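Local coordinates for protein Blo t 1 allergen (Blomia tropicalis, PDB 5JT8) that is a mite allergen of the papain family, probably made as a cysteine protease zymogen whose propeptide holds it inactive, at residues 66-80 with 257-270. Numbering follows the deposited sequence.
Sequences DGVEYAINEYSDMSE and SNNYFRNLGNGVLR. With NO3 (nitrate ion), chain H.
Y70 and its neighbours lie against the 263-266 segment, just after helix 259-262, where backbone bonds pair the propeptide with the protease domain: E69 N to N266 O, G265 N to E69 O, and A71 N to N263 O at 2.8 Å. The single bridge of Y70 with L264 sits among them. With CG turned beside its own backbone N (chi1 -58°), the Y70 ring reaches past Y260 O, and its OH touches Y260 CD2 and L269 CD1, 3.2 Å each. The edge of Y260 is directed at the Y70 face in an offset edge-to-face pair, planes at 73°. Alongside, V68 CG1 packs on L264 CD1 at 3.8 Å.

R262 supplies the second tight point. Its fully extended chain carries the guanidinium into the 75-78 turn, where NH2 donates to Y75 O (3.0 Å) and approaches M78 O nearly straight, at a distance too short to be trusted exactly; NE goes to water 4, shared with N73 OD1. The preceding turn, N73 to S76, carries an Asx turn in which Y75 N donates to N73 OD1. S76 OG and N263 OD1 meet through water 5, and helix 42-62 touches R262 through Q55. E80 OE1 reaches the buried S257 OG through water 6, while that hydroxyl also bonds D280.

The solvent side is held by a few polar grips rather than by close packing. E69 OE1 takes N266 N (2.7 Å) on its anti side and N266 ND2 on its syn side, the two side chains lying parallel. At the exposed end R270 grips D66 side-on in a salt bridge, NE to OD2 and NH2 to OD1 (2.6 Å), each on a syn lone pair, the two planes only 11° apart.

Uncharged backbone bonds and a buried arginine thus make the centre, and carboxylates the exposed end; protonating D66 or E69 at acidic pH would probably weaken that end, consistent with acid-assisted propeptide release in papain-like zymogens.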
ATOM      1  N   ASP A  66       5.646  -8.479  22.532  1.00 56.55           N
ATOM      2  CA  ASP A  66       4.465  -9.226  22.099  1.00 59.08           C
ATOM      3  C   ASP A  66       4.845 -10.155  20.949  1.00 58.99           C
ATOM      4  O   ASP A  66       4.013 -10.489  20.102  1.00 59.12           O
ATOM      5  CB  ASP A  66       3.337  -8.275  21.684  1.00 58.13           C
ATOM      6  CG  ASP A  66       1.979  -8.951  21.657  1.00 64.01           C
ATOM      7  OD1 ASP A  66       1.667  -9.698  22.611  1.00 60.27           O
ATOM      8  OD2 ASP A  66       1.225  -8.736  20.676  1.00 65.82           O
ATOM      9  N   GLY A  67       6.114 -10.562  20.934  1.00 56.40           N
ATOM     10  CA  GLY A  67       6.658 -11.381  19.868  1.00 54.91           C
ATOM     11  C   GLY A  67       6.461 -10.770  18.493  1.00 53.51           C
ATOM     12  O   GLY A  67       5.991 -11.437  17.581  1.00 52.96           O
ATOM     13  N   VAL A  68       6.792  -9.494  18.345  1.00 51.60           N
ATOM     14  CA  VAL A  68       6.714  -8.844  17.044  1.00 49.22           C
ATOM     15  C   VAL A  68       8.041  -8.172  16.747  1.00 49.17           C
ATOM     16  O   VAL A  68       8.594  -7.469  17.591  1.00 51.58           O
ATOM     17  CB  VAL A  68       5.570  -7.812  16.977  1.00 47.31           C
ATOM     18  CG1 VAL A  68       5.584  -7.096  15.647  1.00 50.01           C
ATOM     19  CG2 VAL A  68       4.206  -8.493  17.211  1.00 42.62           C
ATOM     20  N   GLU A  69       8.558  -8.417  15.554  1.00 45.15           N
ATOM     21  CA  GLU A  69       9.827  -7.851  15.135  1.00 49.99           C
ATOM     22  C   GLU A  69       9.642  -6.452  14.559  1.00 49.73           C
ATOM     23  O   GLU A  69       8.740  -6.231  13.746  1.00 40.55           O
ATOM     24  CB  GLU A  69      10.476  -8.760  14.101  1.00 58.39           C
ATOM     25  CG  GLU A  69      11.753  -8.222  13.496  1.00 63.11           C
ATOM     26  CD  GLU A  69      12.205  -9.051  12.302  1.00 66.21           C
ATOM     27  OE1 GLU A  69      11.331  -9.634  11.623  1.00 63.04           O
ATOM     28  OE2 GLU A  69      13.426  -9.122  12.048  1.00 68.41           O
ATOM     29  N   TYR A  70      10.478  -5.508  14.997  1.00 49.01           N
ATOM     30  CA  TYR A  70      10.535  -4.186  14.367  1.00 50.04           C
ATOM     31  C   TYR A  70      11.949  -3.906  13.865  1.00 52.93           C
ATOM     32  O   TYR A  70      12.919  -4.413  14.431  1.00 48.51           O
ATOM     33  CB  TYR A  70      10.080  -3.093  15.336  1.00 46.62           C
ATOM     34  CG  TYR A  70       8.688  -3.318  15.862  1.00 42.87           C
ATOM     35  CD1 TYR A  70       7.583  -2.981  15.098  1.00 42.91           C
ATOM     36  CD2 TYR A  70       8.478  -3.894  17.114  1.00 40.40           C
ATOM     37  CE1 TYR A  70       6.305  -3.196  15.556  1.00 44.54           C
ATOM     38  CE2 TYR A  70       7.193  -4.114  17.584  1.00 42.11           C
ATOM     39  CZ  TYR A  70       6.112  -3.764  16.794  1.00 41.31           C
ATOM     40  OH  TYR A  70       4.827  -3.966  17.235  1.00 40.79           O
ATOM     41  N   ALA A  71      12.073  -3.114  12.799  1.00 49.47           N
ATOM     42  CA  ALA A  71      13.391  -2.851  12.216  1.00 47.60           C
ATOM     43  C   ALA A  71      13.464  -1.573  11.384  1.00 52.81           C
ATOM     44  O   ALA A  71      12.527  -1.227  10.654  1.00 47.76           O
ATOM     45  CB  ALA A  71      13.827  -4.036  11.359  1.00 39.07           C
ATOM     46  N   ILE A  72      14.596  -0.885  11.524  1.00 52.65           N
ATOM     47  CA  ILE A  72      15.010   0.211  10.655  1.00 51.42           C
ATOM     48  C   ILE A  72      14.769  -0.086   9.170  1.00 53.98           C
ATOM     49  O   ILE A  72      14.946  -1.220   8.719  1.00 49.52           O
ATOM     50  CB  ILE A  72      16.519   0.502  10.860  1.00 70.55           C
ATOM     51  CG1 ILE A  72      16.788   0.907  12.308  1.00 67.64           C
ATOM     52  CG2 ILE A  72      17.018   1.561   9.887  1.00 72.04           C
ATOM     53  CD1 ILE A  72      15.996   2.121  12.742  1.00 68.03           C
ATOM     54  N   ASN A  73      14.364   0.930   8.414  1.00 51.63           N
ATOM     55  CA  ASN A  73      14.317   0.822   6.967  1.00 51.35           C
ATOM     56  C   ASN A  73      14.682   2.144   6.299  1.00 52.85           C
ATOM     57  O   ASN A  73      15.066   3.111   6.974  1.00 52.07           O
ATOM     58  CB  ASN A  73      12.932   0.371   6.510  1.00 49.87           C
ATOM     59  CG  ASN A  73      11.831   1.222   7.096  1.00 51.41           C
ATOM     60  OD1 ASN A  73      11.727   2.419   6.800  1.00 43.86           O
ATOM     61  ND2 ASN A  73      10.997   0.610   7.937  1.00 52.59           N
ATOM     62  N   GLU A  74      14.530   2.177   4.977  1.00 53.20           N
ATOM     63  CA  GLU A  74      14.903   3.324   4.144  1.00 58.37           C
ATOM     64  C   GLU A  74      14.282   4.646   4.607  1.00 59.11           C
ATOM     65  O   GLU A  74      14.811   5.725   4.331  1.00 60.83           O
ATOM     66  CB  GLU A  74      14.503   3.056   2.686  1.00 59.21           C
ATOM     67  CG  GLU A  74      12.991   2.964   2.469  1.00 60.18           C
ATOM     68  CD  GLU A  74      12.600   2.838   1.003  1.00 58.70           C
ATOM     69  OE1 GLU A  74      12.770   3.828   0.257  1.00 65.75           O
ATOM     70  OE2 GLU A  74      12.126   1.751   0.595  1.00 47.79           O
ATOM     71  N   TYR A  75      13.165   4.555   5.316  1.00 56.80           N
ATOM     72  CA  TYR A  75      12.420   5.737   5.723  1.00 55.28           C
ATOM     73  C   TYR A  75      12.744   6.203   7.142  1.00 55.11           C
ATOM     74  O   TYR A  75      12.208   7.210   7.597  1.00 52.99           O
ATOM     75  CB  TYR A  75      10.921   5.461   5.630  1.00 49.30           C
ATOM     76  CG  TYR A  75      10.410   5.139   4.245  1.00 51.41           C
ATOM     77  CD1 TYR A  75      10.562   6.045   3.197  1.00 50.48           C
ATOM     78  CD2 TYR A  75       9.732   3.943   3.993  1.00 42.11           C
ATOM     79  CE1 TYR A  75      10.087   5.760   1.935  1.00 50.39           C
ATOM     80  CE2 TYR A  75       9.250   3.651   2.736  1.00 45.29           C
ATOM     81  CZ  TYR A  75       9.426   4.562   1.710  1.00 49.66           C
ATOM     82  OH  TYR A  75       8.937   4.273   0.456  1.00 48.70           O
ATOM     83  N   SER A  76      13.609   5.466   7.834  1.00 59.42           N
ATOM     84  CA  SER A  76      13.831   5.663   9.272  1.00 62.27           C
ATOM     85  C   SER A  76      14.470   6.998   9.648  1.00 71.22           C
ATOM     86  O   SER A  76      14.714   7.267  10.828  1.00 75.37           O
ATOM     87  CB  SER A  76      14.704   4.535   9.825  1.00 61.90           C
ATOM     88  OG  SER A  76      14.075   3.280   9.671  1.00 59.49           O
ATOM     89  N   ASP A  77      14.750   7.833   8.659  1.00 71.96           N
ATOM     90  CA  ASP A  77      15.391   9.107   8.937  1.00 78.38           C
ATOM     91  C   ASP A  77      14.369  10.251   9.006  1.00 76.02           C
ATOM     92  O   ASP A  77      14.731  11.399   9.251  1.00 73.77           O
ATOM     93  CB  ASP A  77      16.481   9.392   7.894  1.00 83.88           C
ATOM     94  CG  ASP A  77      15.944   9.438   6.468  1.00 86.71           C
ATOM     95  OD1 ASP A  77      14.925   8.770   6.179  1.00 89.99           O
ATOM     96  OD2 ASP A  77      16.555  10.138   5.629  1.00 82.99           O
ATOM     97  N   MET A  78      13.091   9.934   8.817  1.00 71.69           N
ATOM     98  CA  MET A  78      12.050  10.951   8.919  1.00 65.63           C
ATOM     99  C   MET A  78      11.257  10.805  10.216  1.00 60.93           C
ATOM    100  O   MET A  78      11.161   9.715  10.784  1.00 55.86           O
ATOM    101  CB  MET A  78      11.101  10.880   7.718  1.00 65.08           C
ATOM    102  CG  MET A  78      11.796  10.928   6.369  1.00 65.43           C
ATOM    103  SD  MET A  78      10.675  10.802   4.956  1.00 61.10           S
ATOM    104  CE  MET A  78      11.852  10.473   3.646  1.00 65.04           C
ATOM    105  N   SER A  79      10.686  11.907  10.684  1.00 59.60           N
ATOM    106  CA  SER A  79       9.776  11.851  11.818  1.00 58.07           C
ATOM    107  C   SER A  79       8.429  11.313  11.352  1.00 56.25           C
ATOM    108  O   SER A  79       8.190  11.190  10.153  1.00 54.77           O
ATOM    109  CB  SER A  79       9.611  13.233  12.452  1.00 53.82           C
ATOM    110  OG  SER A  79       9.113  14.165  11.510  1.00 46.60           O
ATOM    111  N   GLU A  80       7.548  10.999  12.294  1.00 53.82           N
ATOM    112  CA  GLU A  80       6.221  10.516  11.947  1.00 54.53           C
ATOM    113  C   GLU A  80       5.487  11.541  11.080  1.00 57.72           C
ATOM    114  O   GLU A  80       4.857  11.192  10.074  1.00 54.59           O
ATOM    115  CB  GLU A  80       5.419  10.207  13.209  1.00 49.20           C
ATOM    116  CG  GLU A  80       4.030   9.683  12.940  1.00 56.33           C
ATOM    117  CD  GLU A  80       3.371   9.147  14.193  1.00 63.11           C
ATOM    118  OE1 GLU A  80       2.136   8.940  14.180  1.00 67.23           O
ATOM    119  OE2 GLU A  80       4.098   8.925  15.186  1.00 59.86           O
ATOM    120  N   SER A 257       1.918   5.515   8.421  1.00 38.56           N
ATOM    121  CA  SER A 257       2.984   6.236   9.121  1.00 46.02           C
ATOM    122  C   SER A 257       3.004   5.960  10.630  1.00 50.15           C
ATOM    123  O   SER A 257       3.902   6.428  11.335  1.00 51.78           O
ATOM    124  CB  SER A 257       2.880   7.747   8.866  1.00 43.89           C
ATOM    125  OG  SER A 257       1.665   8.292   9.345  1.00 42.18           O
ATOM    126  N   ASN A 258       2.025   5.199  11.115  1.00 45.33           N
ATOM    127  CA  ASN A 258       2.051   4.698  12.495  1.00 40.87           C
ATOM    128  C   ASN A 258       3.359   3.952  12.787  1.00 38.17           C
ATOM    129  O   ASN A 258       3.809   3.145  11.969  1.00 34.62           O
ATOM    130  CB  ASN A 258       0.844   3.786  12.758  1.00 34.08           C
ATOM    131  CG  ASN A 258       0.938   3.065  14.096  1.00 42.02           C
ATOM    132  OD1 ASN A 258       1.644   2.062  14.232  1.00 40.17           O
ATOM    133  ND2 ASN A 258       0.222   3.572  15.090  1.00 47.44           N
ATOM    134  N   ASN A 259       3.966   4.231  13.940  1.00 41.09           N
ATOM    135  CA  ASN A 259       5.292   3.698  14.273  1.00 43.25           C
ATOM    136  C   ASN A 259       5.385   2.187  14.184  1.00 41.46           C
ATOM    137  O   ASN A 259       6.348   1.654  13.643  1.00 47.43           O
ATOM    138  CB  ASN A 259       5.704   4.136  15.679  1.00 56.98           C
ATOM    139  CG  ASN A 259       6.356   5.497  15.693  1.00 64.77           C
ATOM    140  OD1 ASN A 259       7.150   5.819  14.812  1.00 66.64           O
ATOM    141  ND2 ASN A 259       6.020   6.310  16.694  1.00 70.78           N
ATOM    142  N   TYR A 260       4.372   1.501  14.697  1.00 41.40           N
ATOM    143  CA  TYR A 260       4.368   0.038  14.712  1.00 42.00           C
ATOM    144  C   TYR A 260       4.261  -0.526  13.297  1.00 36.60           C
ATOM    145  O   TYR A 260       4.990  -1.445  12.920  1.00 38.79           O
ATOM    146  CB  TYR A 260       3.220  -0.485  15.587  1.00 43.03           C
ATOM    147  CG  TYR A 260       3.349  -0.083  17.045  1.00 52.23           C
ATOM    148  CD1 TYR A 260       2.879   1.149  17.491  1.00 57.71           C
ATOM    149  CD2 TYR A 260       3.949  -0.926  17.974  1.00 54.17           C
ATOM    150  CE1 TYR A 260       2.999   1.527  18.821  1.00 54.62           C
ATOM    151  CE2 TYR A 260       4.082  -0.552  19.303  1.00 52.79           C
ATOM    152  CZ  TYR A 260       3.602   0.673  19.721  1.00 53.80           C
ATOM    153  OH  TYR A 260       3.724   1.052  21.040  1.00 54.12           O
ATOM    154  N   PHE A 261       3.349   0.018  12.507  1.00 33.03           N
ATOM    155  CA  PHE A 261       3.222  -0.446  11.137  1.00 38.39           C
ATOM    156  C   PHE A 261       4.466  -0.071  10.336  1.00 40.26           C
ATOM    157  O   PHE A 261       4.997  -0.881   9.572  1.00 39.46           O
ATOM    158  CB  PHE A 261       1.973   0.124  10.462  1.00 31.04           C
ATOM    159  CG  PHE A 261       1.761  -0.417   9.088  1.00 36.09           C
ATOM    160  CD1 PHE A 261       1.129  -1.644   8.906  1.00 34.82           C
ATOM    161  CD2 PHE A 261       2.250   0.259   7.978  1.00 30.30           C
ATOM    162  CE1 PHE A 261       0.950  -2.165   7.643  1.00 34.17           C
ATOM    163  CE2 PHE A 261       2.088  -0.260   6.714  1.00 32.96           C
ATOM    164  CZ  PHE A 261       1.431  -1.469   6.540  1.00 36.12           C
ATOM    165  N   ARG A 262       4.921   1.165  10.528  1.00 41.72           N
ATOM    166  CA  ARG A 262       6.115   1.697   9.863  1.00 46.47           C
ATOM    167  C   ARG A 262       7.315   0.756   9.918  1.00 43.57           C
ATOM    168  O   ARG A 262       7.972   0.490   8.903  1.00 39.86           O
ATOM    169  CB  ARG A 262       6.487   3.039  10.495  1.00 55.23           C
ATOM    170  CG  ARG A 262       7.635   3.775   9.857  1.00 56.56           C
ATOM    171  CD  ARG A 262       7.740   5.176  10.453  1.00 55.05           C
ATOM    172  NE  ARG A 262       8.955   5.856  10.024  1.00 55.72           N
ATOM    173  CZ  ARG A 262       9.297   7.086  10.388  1.00 53.46           C
ATOM    174  NH1 ARG A 262       8.510   7.790  11.193  1.00 47.73           N
ATOM    175  NH2 ARG A 262      10.431   7.609   9.942  1.00 58.17           N
ATOM    176  N   ASN A 263       7.590   0.238  11.104  1.00 43.88           N
ATOM    177  CA  ASN A 263       8.797  -0.550  11.309  1.00 41.87           C
ATOM    178  C   ASN A 263       8.552  -2.036  11.385  1.00 43.39           C
ATOM    179  O   ASN A 263       9.446  -2.789  11.770  1.00 37.85           O
ATOM    180  CB  ASN A 263       9.501  -0.091  12.578  1.00 37.07           C
ATOM    181  CG  ASN A 263      10.056   1.295  12.442  1.00 41.98           C
ATOM    182  OD1 ASN A 263      11.097   1.493  11.814  1.00 50.09           O
ATOM    183  ND2 ASN A 263       9.361   2.272  13.012  1.00 40.16           N
ATOM    184  N   LEU A 264       7.341  -2.451  11.012  1.00 45.29           N
ATOM    185  CA  LEU A 264       6.947  -3.856  11.105  1.00 44.00           C
ATOM    186  C   LEU A 264       7.908  -4.797  10.381  1.00 43.64           C
ATOM    187  O   LEU A 264       8.287  -4.543   9.240  1.00 44.27           O
ATOM    188  CB  LEU A 264       5.535  -4.040  10.547  1.00 42.72           C
ATOM    189  CG  LEU A 264       4.892  -5.420  10.693  1.00 44.18           C
ATOM    190  CD1 LEU A 264       4.881  -5.846  12.156  1.00 42.08           C
ATOM    191  CD2 LEU A 264       3.467  -5.396  10.138  1.00 42.43           C
ATOM    192  N   GLY A 265       8.310  -5.869  11.064  1.00 38.26           N
ATOM    193  CA  GLY A 265       9.002  -6.985  10.439  1.00 42.54           C
ATOM    194  C   GLY A 265       8.128  -8.233  10.521  1.00 46.09           C
ATOM    195  O   GLY A 265       6.965  -8.208  10.119  1.00 43.89           O
ATOM    196  N   ASN A 266       8.680  -9.324  11.047  1.00 43.59           N
ATOM    197  CA  ASN A 266       7.900 -10.527  11.336  1.00 49.01           C
ATOM    198  C   ASN A 266       6.944 -10.343  12.519  1.00 48.76           C
ATOM    199  O   ASN A 266       7.189  -9.512  13.401  1.00 50.06           O
ATOM    200  CB  ASN A 266       8.830 -11.708  11.627  1.00 57.85           C
ATOM    201  CG  ASN A 266       9.468 -12.283  10.371  1.00 66.75           C
ATOM    202  OD1 ASN A 266       8.850 -13.066   9.650  1.00 73.81           O
ATOM    203  ND2 ASN A 266      10.717 -11.911  10.117  1.00 66.32           N
ATOM    204  N   GLY A 267       5.872 -11.134  12.547  1.00 42.26           N
ATOM    205  CA  GLY A 267       4.955 -11.149  13.681  1.00 39.18           C
ATOM    206  C   GLY A 267       3.569 -10.609  13.365  1.00 40.76           C
ATOM    207  O   GLY A 267       3.330 -10.067  12.281  1.00 44.07           O
ATOM    208  N   VAL A 268       2.635 -10.770  14.297  1.00 36.33           N
ATOM    209  CA  VAL A 268       1.297 -10.230  14.089  1.00 37.70           C
ATOM    210  C   VAL A 268       1.098  -8.979  14.932  1.00 38.72           C
ATOM    211  O   VAL A 268       1.139  -9.023  16.163  1.00 37.61           O
ATOM    212  CB  VAL A 268       0.190 -11.242  14.426  1.00 39.74           C
ATOM    213  CG1 VAL A 268      -1.170 -10.589  14.211  1.00 37.69           C
ATOM    214  CG2 VAL A 268       0.335 -12.476  13.567  1.00 42.68           C
ATOM    215  N   LEU A 269       0.902  -7.863  14.252  1.00 41.42           N
ATOM    216  CA  LEU A 269       0.665  -6.594  14.910  1.00 42.29           C
ATOM    217  C   LEU A 269      -0.706  -6.593  15.565  1.00 37.67           C
ATOM    218  O   LEU A 269      -1.731  -6.575  14.878  1.00 36.27           O
ATOM    219  CB  LEU A 269       0.787  -5.448  13.897  1.00 40.42           C
ATOM    220  CG  LEU A 269       0.977  -4.047  14.480  1.00 49.99           C
ATOM    221  CD1 LEU A 269       2.181  -4.023  15.431  1.00 52.71           C
ATOM    222  CD2 LEU A 269       1.156  -3.032  13.358  1.00 51.10           C
ATOM    223  N   ARG A 270      -0.719  -6.621  16.893  1.00 35.65           N
ATOM    224  CA  ARG A 270      -1.953  -6.597  17.670  1.00 42.42           C
ATOM    225  C   ARG A 270      -2.101  -5.287  18.437  1.00 46.67           C
ATOM    226  O   ARG A 270      -1.108  -4.623  18.737  1.00 42.07           O
ATOM    227  CB  ARG A 270      -1.999  -7.755  18.676  1.00 43.50           C
ATOM    228  CG  ARG A 270      -2.068  -9.147  18.087  1.00 47.56           C
ATOM    229  CD  ARG A 270      -2.429 -10.158  19.178  1.00 43.10           C
ATOM    230  NE  ARG A 270      -1.530 -10.056  20.320  1.00 48.96           N
ATOM    231  CZ  ARG A 270      -1.666 -10.748  21.448  1.00 56.64           C
ATOM    232  NH1 ARG A 270      -2.675 -11.601  21.592  1.00 53.30           N
ATOM    233  NH2 ARG A 270      -0.792 -10.587  22.432  1.00 59.52           N
TER
HETATM  234  N   NO3 H 405      -1.463   2.904  18.464  1.00 74.39           N
HETATM  235  O1  NO3 H 405      -2.068   2.137  19.276  1.00 74.42           O
HETATM  236  O2  NO3 H 405      -2.134   3.578  17.627  1.00 80.87           O
HETATM  237  O3  NO3 H 405      -0.198   3.006  18.486  1.00 59.79           O
HETATM  238  O   HOH W   1       1.757 -10.859  18.102  1.00 44.39           O
HETATM  239  O   HOH W   2       1.536  -6.754  18.826  1.00 44.65           O
HETATM  240  O   HOH W   3      10.590  -2.421   8.778  1.00 49.69           O
HETATM  241  O   HOH W   4      10.828   4.273   8.791  1.00 45.04           O
HETATM  242  O   HOH W   5      11.826   3.892  11.052  1.00 47.53           O
HETATM  243  O   HOH W   6       0.872   9.667  11.629  1.00 39.25           O